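Local coordinates for protein cyclohexadienyl dehydratase (Synthetic construct, PDB 5JOS) that probably dehydrates prephenate and arogenate in phenylalanine biosynthesis, an ancestral enzyme built on the fold of a periplasmic solute-binding protein, at residues T46-D51 against G235-L240; A53-K58 against N225-Q230; K124-I129 against K202-S207; V136-N139 against N144-F147. All blocks are in the same frame, centred on the assembly; numbering follows the deposited sequence.

Contact 1: T46-D51 against G235-L240; sequences TGFDID and GTYEKL
Phe48 swings its ring toward Leu240 and Tyr237 with CG anti to the backbone N (chi1 -175°), while Leu240 places CG anti to its own carbonyl carbon (chi1 -70°), which sends CD1 over the Phe48 ring and CD2 toward Asp51. Leu240 CB packs against Phe48 CE2 at 3.8 Å, and Leu240 CD1 lies over one face of the Phe48 ring. Phe48 CZ meets Tyr237 CD1, also at 3.8 Å, but the rings meet at their borders, neither over the other's face, with Phe48 CE1 in the plane of the tyrosine: their centroids are 6.0 Å apart and their planes 36° apart. Leu240 CD2 lies alongside Asp51, 3.9 Å from Asp51 OD2. The contact joins the starts of two helices of a bilobal periplasmic-binding-protein fold: Gly47 is the N-cap of helix 48-60, and Gly235, the N-cap of helix 236-245, is also the C-prime residue of the Schellman motif closing the preceding helix. With an alanine at Phe48, a gap would probably open beside Leu240 and the edge of Tyr237, both losing apolar cover. Polar groups border the apolar patch. Asp51 OD2 forms a salt bridge with Lys243 and accepts a hydrogen bond from Trp244. Tyr211 OH is hydrogen-bonded to both Tyr237 OH and Asp49 OD1, and Asp49 OD2 takes a further bond from the backbone N of Gly89.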
loop_
_atom_site.group_PDB
_atom_site.type_symbol
_atom_site.label_atom_id
_atom_site.label_comp_id
_atom_site.label_asym_id
_atom_site.label_seq_id
_atom_site.Cartn_x
_atom_site.Cartn_y
_atom_site.Cartn_z
ATOM N N THR A 46 -14.687 -6.440 1.734
ATOM C CA THR A 46 -14.580 -5.351 0.795
ATOM C C THR A 46 -13.194 -4.711 0.933
ATOM O O THR A 46 -12.550 -4.814 1.994
ATOM C CB THR A 46 -15.749 -4.372 0.959
ATOM O OG1 THR A 46 -15.662 -3.367 -0.032
ATOM C CG2 THR A 46 -15.781 -3.630 2.304
ATOM N N GLY A 47 -12.738 -4.105 -0.164
ATOM C CA GLY A 47 -11.514 -3.350 -0.157
ATOM C C GLY A 47 -10.659 -3.542 -1.391
ATOM O O GLY A 47 -10.907 -4.419 -2.228
ATOM N N PHE A 48 -9.599 -2.750 -1.434
ATOM C CA PHE A 48 -8.598 -2.806 -2.486
ATOM C C PHE A 48 -8.082 -4.218 -2.801
ATOM O O PHE A 48 -8.091 -4.643 -3.958
ATOM C CB PHE A 48 -7.450 -1.874 -2.038
ATOM C CG PHE A 48 -6.319 -1.659 -3.033
ATOM C CD1 PHE A 48 -5.357 -2.628 -3.240
ATOM C CD2 PHE A 48 -6.113 -0.432 -3.586
ATOM C CE1 PHE A 48 -4.277 -2.395 -4.076
ATOM C CE2 PHE A 48 -5.041 -0.187 -4.452
ATOM C CZ PHE A 48 -4.132 -1.177 -4.700
ATOM N N ASP A 49 -7.593 -4.943 -1.784
ATOM C CA ASP A 49 -7.043 -6.244 -2.056
ATOM C C ASP A 49 -8.086 -7.379 -2.151
ATOM O O ASP A 49 -7.725 -8.505 -2.581
ATOM C CB ASP A 49 -5.969 -6.602 -1.072
ATOM C CG ASP A 49 -4.684 -5.859 -1.340
ATOM O OD1 ASP A 49 -4.323 -5.626 -2.526
ATOM O OD2 ASP A 49 -3.977 -5.533 -0.349
ATOM N N ILE A 50 -9.341 -7.062 -1.819
ATOM C CA ILE A 50 -10.444 -7.975 -2.012
ATOM C C ILE A 50 -10.753 -7.929 -3.458
ATOM O O ILE A 50 -10.928 -9.005 -4.058
ATOM C CB ILE A 50 -11.640 -7.620 -1.172
ATOM C CG1 ILE A 50 -11.275 -7.540 0.289
ATOM C CG2 ILE A 50 -12.844 -8.551 -1.418
ATOM C CD1 ILE A 50 -10.730 -8.787 0.930
ATOM N N ASP A 51 -10.776 -6.712 -4.034
ATOM C CA ASP A 51 -10.907 -6.590 -5.446
ATOM C C ASP A 51 -9.739 -7.329 -6.164
ATOM O O ASP A 51 -9.926 -7.980 -7.207
ATOM C CB ASP A 51 -10.886 -5.135 -5.880
ATOM C CG ASP A 51 -12.137 -4.402 -5.577
ATOM O OD1 ASP A 51 -13.084 -4.992 -5.017
ATOM O OD2 ASP A 51 -12.220 -3.213 -6.006
ATOM N N GLY A 235 -3.471 -0.969 -16.522
ATOM C CA GLY A 235 -4.090 0.202 -15.875
ATOM C C GLY A 235 -4.978 -0.166 -14.713
ATOM O O GLY A 235 -5.602 0.703 -14.117
ATOM N N THR A 236 -5.018 -1.443 -14.362
ATOM C CA THR A 236 -5.921 -1.865 -13.318
ATOM C C THR A 236 -5.472 -1.312 -11.962
ATOM O O THR A 236 -6.322 -0.937 -11.173
ATOM C CB THR A 236 -6.004 -3.400 -13.260
ATOM O OG1 THR A 236 -6.061 -3.862 -14.605
ATOM C CG2 THR A 236 -7.247 -3.849 -12.462
ATOM N N TYR A 237 -4.173 -1.252 -11.670
ATOM C CA TYR A 237 -3.800 -0.671 -10.382
ATOM C C TYR A 237 -4.126 0.851 -10.341
ATOM O O TYR A 237 -4.476 1.372 -9.270
ATOM C CB TYR A 237 -2.356 -0.913 -9.935
ATOM C CG TYR A 237 -2.204 -2.248 -9.208
ATOM C CD1 TYR A 237 -2.629 -2.399 -7.912
ATOM C CD2 TYR A 237 -1.724 -3.381 -9.846
ATOM C CE1 TYR A 237 -2.579 -3.609 -7.247
ATOM C CE2 TYR A 237 -1.674 -4.621 -9.164
ATOM C CZ TYR A 237 -2.080 -4.711 -7.861
ATOM O OH TYR A 237 -2.010 -5.845 -7.083
ATOM N N GLU A 238 -4.006 1.539 -11.443
ATOM C CA GLU A 238 -4.348 2.952 -11.444
ATOM C C GLU A 238 -5.809 3.143 -11.008
ATOM O O GLU A 238 -6.101 4.011 -10.218
ATOM C CB GLU A 238 -4.202 3.565 -12.833
ATOM C CG GLU A 238 -2.799 3.907 -13.187
ATOM C CD GLU A 238 -2.647 4.248 -14.660
ATOM O OE1 GLU A 238 -1.590 3.873 -15.222
ATOM O OE2 GLU A 238 -3.581 4.851 -15.265
ATOM N N LYS A 239 -6.711 2.323 -11.549
ATOM C CA LYS A 239 -8.153 2.451 -11.267
ATOM C C LYS A 239 -8.424 2.101 -9.813
ATOM O O LYS A 239 -9.213 2.718 -9.148
ATOM C CB LYS A 239 -8.970 1.513 -12.154
ATOM C CG LYS A 239 -9.522 2.209 -13.355
ATOM C CD LYS A 239 -8.541 2.238 -14.509
ATOM C CE LYS A 239 -9.270 1.881 -15.799
ATOM N NZ LYS A 239 -8.325 1.649 -16.930
ATOM N N LEU A 240 -7.721 1.122 -9.315
ATOM C CA LEU A 240 -7.819 0.777 -7.923
ATOM C C LEU A 240 -7.326 1.869 -6.994
ATOM O O LEU A 240 -7.921 2.118 -5.931
ATOM C CB LEU A 240 -7.008 -0.489 -7.649
ATOM C CG LEU A 240 -7.570 -1.783 -8.242
ATOM C CD1 LEU A 240 -6.574 -2.924 -7.933
ATOM C CD2 LEU A 240 -8.890 -2.062 -7.568
#

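Contact 2: A53-K58 against N225-Q230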
loop_
_atom_site.group_PDB
_atom_site.type_symbol
_atom_site.label_atom_id
_atom_site.label_comp_id
_atom_site.label_asym_id
_atom_site.label_seq_id
_atom_site.Cartn_x
_atom_site.Cartn_y
_atom_site.Cartn_z
ATOM N N ALA A 53 -7.755 -9.769 -5.126
ATOM C CA ALA A 53 -7.884 -11.186 -4.918
ATOM C C ALA A 53 -8.818 -11.815 -5.926
ATOM O O ALA A 53 -8.533 -12.863 -6.447
ATOM C CB ALA A 53 -8.394 -11.475 -3.532
ATOM N N LYS A 54 -9.955 -11.171 -6.193
ATOM C CA LYS A 54 -10.895 -11.708 -7.120
ATOM C C LYS A 54 -10.354 -11.723 -8.484
ATOM O O LYS A 54 -10.603 -12.600 -9.253
ATOM C CB LYS A 54 -12.170 -10.877 -7.148
ATOM C CG LYS A 54 -12.863 -11.097 -5.845
ATOM C CD LYS A 54 -14.082 -10.207 -5.737
ATOM C CE LYS A 54 -14.779 -10.632 -4.457
ATOM N NZ LYS A 54 -15.848 -9.637 -4.180
ATOM N N SER A 55 -9.626 -10.710 -8.822
ATOM C CA SER A 55 -9.041 -10.692 -10.150
ATOM C C SER A 55 -7.875 -11.745 -10.290
ATOM O O SER A 55 -7.748 -12.405 -11.317
ATOM C CB SER A 55 -8.681 -9.222 -10.392
ATOM O OG SER A 55 -7.832 -9.176 -11.467
ATOM N N LEU A 56 -7.114 -12.020 -9.230
ATOM C CA LEU A 56 -6.153 -13.110 -9.319
ATOM C C LEU A 56 -6.843 -14.466 -9.531
ATOM O O LEU A 56 -6.467 -15.220 -10.406
ATOM C CB LEU A 56 -5.271 -13.172 -8.089
ATOM C CG LEU A 56 -4.204 -14.272 -8.009
ATOM C CD1 LEU A 56 -3.320 -14.242 -9.246
ATOM C CD2 LEU A 56 -3.318 -14.081 -6.758
ATOM N N ALA A 57 -7.877 -14.769 -8.752
ATOM C CA ALA A 57 -8.629 -16.026 -8.920
ATOM C C ALA A 57 -9.143 -16.184 -10.334
ATOM O O ALA A 57 -9.049 -17.259 -10.924
ATOM C CB ALA A 57 -9.793 -16.138 -7.928
ATOM N N LYS A 58 -9.629 -15.091 -10.883
ATOM C CA LYS A 58 -10.225 -15.135 -12.177
ATOM C C LYS A 58 -9.103 -15.364 -13.187
ATOM O O LYS A 58 -9.245 -16.106 -14.111
ATOM C CB LYS A 58 -10.958 -13.814 -12.396
ATOM C CG LYS A 58 -11.590 -13.609 -13.762
ATOM C CD LYS A 58 -12.267 -12.227 -13.827
ATOM C CE LYS A 58 -13.311 -12.114 -14.962
ATOM N NZ LYS A 58 -12.745 -11.595 -16.248
ATOM N N ASN A 225 3.818 -12.631 -9.877
ATOM C CA ASN A 225 4.603 -11.532 -10.385
ATOM C C ASN A 225 4.336 -11.189 -11.827
ATOM O O ASN A 225 4.282 -10.001 -12.201
ATOM C CB ASN A 225 6.113 -11.797 -10.181
ATOM C CG ASN A 225 6.538 -11.584 -8.681
ATOM O OD1 ASN A 225 5.840 -10.945 -7.928
ATOM N ND2 ASN A 225 7.657 -12.128 -8.286
ATOM N N GLN A 226 4.252 -12.191 -12.690
ATOM C CA GLN A 226 3.795 -11.912 -14.060
ATOM C C GLN A 226 2.384 -11.335 -14.061
ATOM O O GLN A 226 2.043 -10.440 -14.801
ATOM C CB GLN A 226 3.727 -13.189 -14.818
ATOM C CG GLN A 226 5.097 -13.714 -15.126
ATOM C CD GLN A 226 5.057 -15.190 -15.309
ATOM O OE1 GLN A 226 4.028 -15.867 -15.138
ATOM N NE2 GLN A 226 6.168 -15.711 -15.702
ATOM N N TRP A 227 1.548 -11.841 -13.231
ATOM C CA TRP A 227 0.211 -11.277 -13.232
ATOM C C TRP A 227 0.125 -9.823 -12.719
ATOM O O TRP A 227 -0.625 -8.981 -13.289
ATOM C CB TRP A 227 -0.638 -12.105 -12.401
ATOM C CG TRP A 227 -1.921 -11.600 -12.288
ATOM C CD1 TRP A 227 -2.886 -11.573 -13.265
ATOM C CD2 TRP A 227 -2.495 -10.991 -11.138
ATOM N NE1 TRP A 227 -4.019 -11.009 -12.762
ATOM C CE2 TRP A 227 -3.794 -10.614 -11.477
ATOM C CE3 TRP A 227 -2.025 -10.707 -9.885
ATOM C CZ2 TRP A 227 -4.621 -10.065 -10.607
ATOM C CZ3 TRP A 227 -2.891 -10.092 -8.987
ATOM C CH2 TRP A 227 -4.131 -9.761 -9.351
ATOM N N LEU A 228 0.961 -9.498 -11.737
ATOM C CA LEU A 228 0.992 -8.106 -11.217
ATOM C C LEU A 228 1.464 -7.159 -12.231
ATOM O O LEU A 228 0.938 -6.094 -12.402
ATOM C CB LEU A 228 1.982 -7.951 -10.093
ATOM C CG LEU A 228 1.507 -8.388 -8.800
ATOM C CD1 LEU A 228 2.613 -8.155 -7.780
ATOM C CD2 LEU A 228 0.348 -7.472 -8.468
ATOM N N ASP A 229 2.491 -7.561 -12.941
ATOM C CA ASP A 229 2.996 -6.717 -13.957
ATOM C C ASP A 229 1.938 -6.535 -15.058
ATOM O O ASP A 229 1.820 -5.450 -15.639
ATOM C CB ASP A 229 4.284 -7.248 -14.506
ATOM C CG ASP A 229 4.674 -6.550 -15.776
ATOM O OD1 ASP A 229 4.302 -6.999 -16.846
ATOM O OD2 ASP A 229 5.284 -5.485 -15.734
ATOM N N GLN A 230 1.156 -7.564 -15.353
ATOM C CA GLN A 230 0.131 -7.401 -16.355
ATOM C C GLN A 230 -0.943 -6.416 -15.899
ATOM O O GLN A 230 -1.412 -5.580 -16.615
ATOM C CB GLN A 230 -0.520 -8.749 -16.606
ATOM C CG GLN A 230 -1.817 -8.702 -17.359
ATOM C CD GLN A 230 -2.289 -10.100 -17.745
ATOM O OE1 GLN A 230 -1.873 -10.659 -18.777
ATOM N NE2 GLN A 230 -3.182 -10.653 -16.934
#
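Trp227 and Leu56 make the CH-pi part of the contact: Leu56 CD1 sits over the six-membered ring of the indole, 4.0 Å from its centroid and 19° off the ring normal. Trp227 carries CG anti to its backbone N (chi1 177°), which extends the ring system straight out from helix 218-233 to the flank of helix 48-60. Ordinary apolar packing adds to this on the same face, where Leu56 CB lies 3.8 Å from Trp227 CH2 and Leu56 CA stands over the ring as well. One indole face is thus laid along the backbone and side chain of a single residue. The two helices belong to the same lobe of the solute-binding-protein fold: helix 48-60 packs on strands 24-29 and 63-68, and helix 218-233 comes back to it from the far end of the sequence. Leu56 also touches Leu25 and Met87, whereas Trp227 reaches Val52 and Ser59 along helix 48-60. The polar approaches are close but involve no hydrogen bond between the segments. Ser55 OG comes in the plane of the indole, at its edge, 3.4 Å from Trp227 CZ2, and Leu56 N is 3.5 Å from that same carbon. Two residues before the tryptophan, Asn225 OD1 accepts a hydrogen bond from the backbone N of Asp104.

Contact 3: K124-I129 against K202-S207; sequences KSLEDI and KPFTHS
Phe204 presses the far end of its ring between Leu126 and Ile129, and this is the more deeply buried part of the contact. Leu126 CD1 lies 3.8 Å from Phe204 CE1, approaching obliquely, while Leu126 CA meets the same ring carbon at the edge, in the ring plane. Ile129 comes from the opposite direction and sets CD1 3.9 Å from Phe204 CZ; its CG1, anti to the carbonyl carbon (chi1 -64°), aims that methyl at the ring. Pro203, by contrast, is partly exposed and follows the exposed Lys202 through a cis peptide bond. The other Leu126 methyl, CD2, is 4.0 Å from Pro203 CD, the two side chains meeting at about a right angle. The short helix 126-129 is held at its start by polar bonds of its own: Ser125, the N-cap, accepts from Asp128 N at OG (3.1 Å), and Asp128 OD2 takes the backbone N of Lys124. The loop before strand 205-213 thus packs on this helix in the lobe built on the five-stranded mixed sheet; Phe204 meets Phe147 of helix 143-151, Pro203 and Leu126 lean on His151 at its end, and Pro113 of strand 111-116 touches Phe204 and Ile129.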
loop_
_atom_site.group_PDB
_atom_site.type_symbol
_atom_site.label_atom_id
_atom_site.label_comp_id
_atom_site.label_asym_id
_atom_site.label_seq_id
_atom_site.Cartn_x
_atom_site.Cartn_y
_atom_site.Cartn_z
ATOM N N LYS A 124 5.539 17.901 -7.065
ATOM C CA LYS A 124 5.528 16.482 -7.383
ATOM C C LYS A 124 6.850 15.780 -7.276
ATOM O O LYS A 124 6.924 14.563 -7.466
ATOM C CB LYS A 124 4.828 16.196 -8.707
ATOM C CG LYS A 124 4.957 17.226 -9.804
ATOM C CD LYS A 124 4.578 16.573 -11.136
ATOM C CE LYS A 124 4.650 17.525 -12.330
ATOM N NZ LYS A 124 3.381 18.311 -12.472
ATOM N N SER A 125 7.883 16.520 -6.927
ATOM C CA SER A 125 9.187 15.942 -6.695
ATOM C C SER A 125 9.815 16.599 -5.478
ATOM O O SER A 125 9.328 17.651 -4.961
ATOM C CB SER A 125 10.099 16.176 -7.890
ATOM O OG SER A 125 10.245 17.571 -8.043
ATOM N N LEU A 126 10.881 15.951 -5.021
ATOM C CA LEU A 126 11.720 16.495 -3.993
ATOM C C LEU A 126 12.150 17.913 -4.399
ATOM O O LEU A 126 12.029 18.842 -3.607
ATOM C CB LEU A 126 12.920 15.597 -3.780
ATOM C CG LEU A 126 13.869 16.063 -2.686
ATOM C CD1 LEU A 126 13.177 15.994 -1.373
ATOM C CD2 LEU A 126 15.109 15.170 -2.681
ATOM N N GLU A 127 12.546 18.081 -5.658
ATOM C CA GLU A 127 13.089 19.337 -6.160
ATOM C C GLU A 127 12.051 20.445 -6.016
ATOM O O GLU A 127 12.383 21.579 -5.719
ATOM C CB GLU A 127 13.527 19.229 -7.659
ATOM C CG GLU A 127 14.713 18.284 -7.975
ATOM C CD GLU A 127 14.547 16.805 -7.468
ATOM O OE1 GLU A 127 13.434 16.189 -7.560
ATOM O OE2 GLU A 127 15.546 16.223 -6.965
ATOM N N ASP A 128 10.808 20.120 -6.305
ATOM C CA ASP A 128 9.743 21.107 -6.301
ATOM C C ASP A 128 9.504 21.621 -4.890
ATOM O O ASP A 128 9.031 22.729 -4.688
ATOM C CB ASP A 128 8.439 20.436 -6.764
ATOM C CG ASP A 128 8.452 20.149 -8.217
ATOM O OD1 ASP A 128 9.454 20.508 -8.800
ATOM O OD2 ASP A 128 7.505 19.567 -8.765
ATOM N N ILE A 129 9.778 20.758 -3.921
ATOM C CA ILE A 129 9.405 21.005 -2.541
ATOM C C ILE A 129 10.553 21.651 -1.779
ATOM O O ILE A 129 10.317 22.549 -0.961
ATOM C CB ILE A 129 8.878 19.711 -1.843
ATOM C CG1 ILE A 129 7.573 19.259 -2.539
ATOM C CG2 ILE A 129 8.648 19.943 -0.355
ATOM C CD1 ILE A 129 7.231 17.816 -2.325
ATOM N N LYS A 202 11.428 7.731 -3.931
ATOM C CA LYS A 202 12.482 7.973 -2.945
ATOM C C LYS A 202 12.813 9.450 -3.033
ATOM O O LYS A 202 12.673 10.047 -4.061
ATOM C CB LYS A 202 13.743 7.214 -3.307
ATOM C CG LYS A 202 13.551 5.717 -3.551
ATOM C CD LYS A 202 13.113 5.001 -2.272
ATOM C CE LYS A 202 13.588 3.546 -2.228
ATOM N NZ LYS A 202 13.695 3.110 -0.801
ATOM N N PRO A 203 13.255 10.052 -1.958
ATOM C CA PRO A 203 13.478 9.456 -0.670
ATOM C C PRO A 203 12.194 9.386 0.159
ATOM O O PRO A 203 12.227 9.024 1.321
ATOM C CB PRO A 203 14.513 10.429 -0.055
ATOM C CG PRO A 203 14.124 11.786 -0.612
ATOM C CD PRO A 203 13.751 11.452 -2.046
ATOM N N PHE A 204 11.049 9.795 -0.380
ATOM C CA PHE A 204 9.839 9.898 0.474
ATOM C C PHE A 204 9.355 8.493 0.908
ATOM O O PHE A 204 9.084 8.242 2.082
ATOM C CB PHE A 204 8.731 10.621 -0.277
ATOM C CG PHE A 204 8.950 12.095 -0.461
ATOM C CD1 PHE A 204 9.747 12.605 -1.487
ATOM C CD2 PHE A 204 8.344 13.008 0.392
ATOM C CE1 PHE A 204 9.950 14.001 -1.622
ATOM C CE2 PHE A 204 8.514 14.385 0.243
ATOM C CZ PHE A 204 9.315 14.882 -0.770
ATOM N N THR A 205 9.315 7.591 -0.059
ATOM C CA THR A 205 8.868 6.218 0.158
ATOM C C THR A 205 9.946 5.437 0.877
ATOM O O THR A 205 11.078 5.742 0.724
ATOM C CB THR A 205 8.592 5.512 -1.133
ATOM O OG1 THR A 205 9.742 5.518 -1.907
ATOM C CG2 THR A 205 7.516 6.171 -1.887
ATOM N N HIS A 206 9.562 4.540 1.778
ATOM C CA HIS A 206 10.542 3.734 2.506
ATOM C C HIS A 206 10.061 2.335 2.731
ATOM O O HIS A 206 10.753 1.545 3.296
ATOM C CB HIS A 206 10.954 4.360 3.864
ATOM C CG HIS A 206 9.835 4.639 4.815
ATOM N ND1 HIS A 206 8.911 3.700 5.222
ATOM C CD2 HIS A 206 9.537 5.766 5.500
ATOM C CE1 HIS A 206 8.051 4.257 6.046
ATOM N NE2 HIS A 206 8.434 5.501 6.250
ATOM N N SER A 207 8.820 2.056 2.391
ATOM C CA SER A 207 8.284 0.765 2.525
ATOM C C SER A 207 7.451 0.320 1.311
ATOM O O SER A 207 7.172 1.068 0.400
ATOM C CB SER A 207 7.422 0.649 3.767
ATOM O OG SER A 207 8.106 1.105 4.901
#

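Contact 4: V136-N139 against N144-F147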
loop_
_atom_site.group_PDB
_atom_site.type_symbol
_atom_site.label_atom_id
_atom_site.label_comp_id
_atom_site.label_asym_id
_atom_site.label_seq_id
_atom_site.Cartn_x
_atom_site.Cartn_y
_atom_site.Cartn_z
ATOM N N VAL A 136 7.077 24.489 4.848
ATOM C CA VAL A 136 6.943 23.126 5.240
ATOM C C VAL A 136 6.567 23.004 6.667
ATOM O O VAL A 136 7.134 23.672 7.513
ATOM C CB VAL A 136 8.265 22.378 5.045
ATOM C CG1 VAL A 136 8.208 20.968 5.605
ATOM C CG2 VAL A 136 8.556 22.271 3.563
ATOM N N ALA A 137 5.564 22.171 6.894
ATOM C CA ALA A 137 4.981 22.011 8.225
ATOM C C ALA A 137 5.195 20.644 8.746
ATOM O O ALA A 137 4.925 19.688 8.042
ATOM C CB ALA A 137 3.500 22.300 8.213
ATOM N N VAL A 138 5.710 20.536 9.982
ATOM C CA VAL A 138 5.838 19.234 10.577
ATOM C C VAL A 138 5.547 19.310 12.065
ATOM O O VAL A 138 5.664 20.391 12.687
ATOM C CB VAL A 138 7.243 18.666 10.423
ATOM C CG1 VAL A 138 7.628 18.525 8.968
ATOM C CG2 VAL A 138 8.230 19.557 11.139
ATOM N N ASN A 139 5.228 18.152 12.655
ATOM C CA ASN A 139 5.183 18.034 14.107
ATOM C C ASN A 139 6.578 17.797 14.641
ATOM O O ASN A 139 7.442 17.345 13.921
ATOM C CB ASN A 139 4.240 16.898 14.536
ATOM C CG ASN A 139 4.660 15.554 13.952
ATOM O OD1 ASN A 139 4.874 15.417 12.745
ATOM N ND2 ASN A 139 4.868 14.613 14.791
ATOM N N ASN A 144 8.735 12.851 10.690
ATOM C CA ASN A 144 8.356 13.918 9.812
ATOM C C ASN A 144 9.348 15.048 9.913
ATOM O O ASN A 144 9.824 15.540 8.891
ATOM C CB ASN A 144 6.939 14.407 10.104
ATOM C CG ASN A 144 5.924 13.334 9.895
ATOM O OD1 ASN A 144 6.048 12.511 8.948
ATOM N ND2 ASN A 144 4.893 13.316 10.751
ATOM N N GLU A 145 9.682 15.454 11.151
ATOM C CA GLU A 145 10.600 16.511 11.306
ATOM C C GLU A 145 11.998 16.124 10.734
ATOM O O GLU A 145 12.643 16.866 9.954
ATOM C CB GLU A 145 10.691 16.911 12.794
ATOM C CG GLU A 145 11.838 17.950 12.944
ATOM C CD GLU A 145 11.938 18.619 14.312
ATOM O OE1 GLU A 145 11.421 18.065 15.331
ATOM O OE2 GLU A 145 12.565 19.714 14.294
ATOM N N LYS A 146 12.449 14.953 11.102
ATOM C CA LYS A 146 13.736 14.463 10.604
ATOM C C LYS A 146 13.780 14.336 9.052
ATOM O O LYS A 146 14.757 14.668 8.410
ATOM C CB LYS A 146 13.981 13.138 11.326
ATOM C CG LYS A 146 15.161 12.312 10.898
ATOM C CD LYS A 146 14.820 10.830 11.157
ATOM C CE LYS A 146 15.965 10.030 11.741
ATOM N NZ LYS A 146 17.247 10.296 11.049
ATOM N N PHE A 147 12.711 13.926 8.409
ATOM C CA PHE A 147 12.725 13.886 6.953
ATOM C C PHE A 147 12.946 15.321 6.399
ATOM O O PHE A 147 13.704 15.573 5.429
ATOM C CB PHE A 147 11.376 13.361 6.407
ATOM C CG PHE A 147 11.332 13.293 4.935
ATOM C CD1 PHE A 147 10.956 14.411 4.188
ATOM C CD2 PHE A 147 11.667 12.107 4.270
ATOM C CE1 PHE A 147 10.943 14.357 2.789
ATOM C CE2 PHE A 147 11.658 12.070 2.880
ATOM C CZ PHE A 147 11.269 13.177 2.149
#
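Asn144 and Asn139 are joined by a hydrogen bond from side chain to side chain: Asn144 ND2 donates to Asn139 OD1 at 2.9 Å, nearly straight at 173°. The acceptor lies in the amide plane of Asn144, yet the two amides are turned 67° from each other. Asn139 reaches this position with CG between its backbone N and carbonyl carbon (chi1 58°). Beside the bond, Val138 wedges its methyls against the helix backbone, CG1 3.7 Å from Asn144 O and CG2 3.9 Å from Glu145 CA. Glu145 CB in turn rests 3.5 Å from Asn139 O. This is the first connection of a beta-alpha-beta unit, in which strand 135-138 passes through a short turn into helix 143-151 and then on to strand 156-159. Further out, both amides are gripped at their other ends: Asn139 ND2 is hydrogen-bonded to Asn162 OD1, and Asn144 OD1 accepts from Lys111 NZ. Were Asn139 an alanine, Asn144 ND2 would probably lose its acceptor and Asn162 its donor. Glu145 bridges turn and helix: OE1 takes the backbone N of Gly141 in the turn, and OE2 forms a salt bridge with Arg149 a turn further along helix 143-151. Ile179 of the adjacent strand 177-181 packs against Val138 and Asn144. The Asn139 side chain is about 4 Å from a citric acid molecule, probably from the crystallisation liquor, and about 8 Å from a bound benzoic acid.

In the fold
Contacts 1 and 2 share helix 48-60 in one lobe, with centres about 11 Å apart, and they touch where Tyr237 OH packs 3.2 Å from Leu228 CD2. Contacts 3 and 4 form a second pair, their centres about 13 Å apart, joined where Pro203 O lies 3.5 Å from Phe147 CE2. The centres of contacts 2 and 4 are about 37 Å apart, on opposite sides of the chain's centre. Strand 205-213, which begins in contact 3, leads on to helix 218-233 of contact 2 and so links the two pairs. Contact 4 lies in the lobe that holds the bound benzoic acid, whereas contacts 1 and 2 lie in the other.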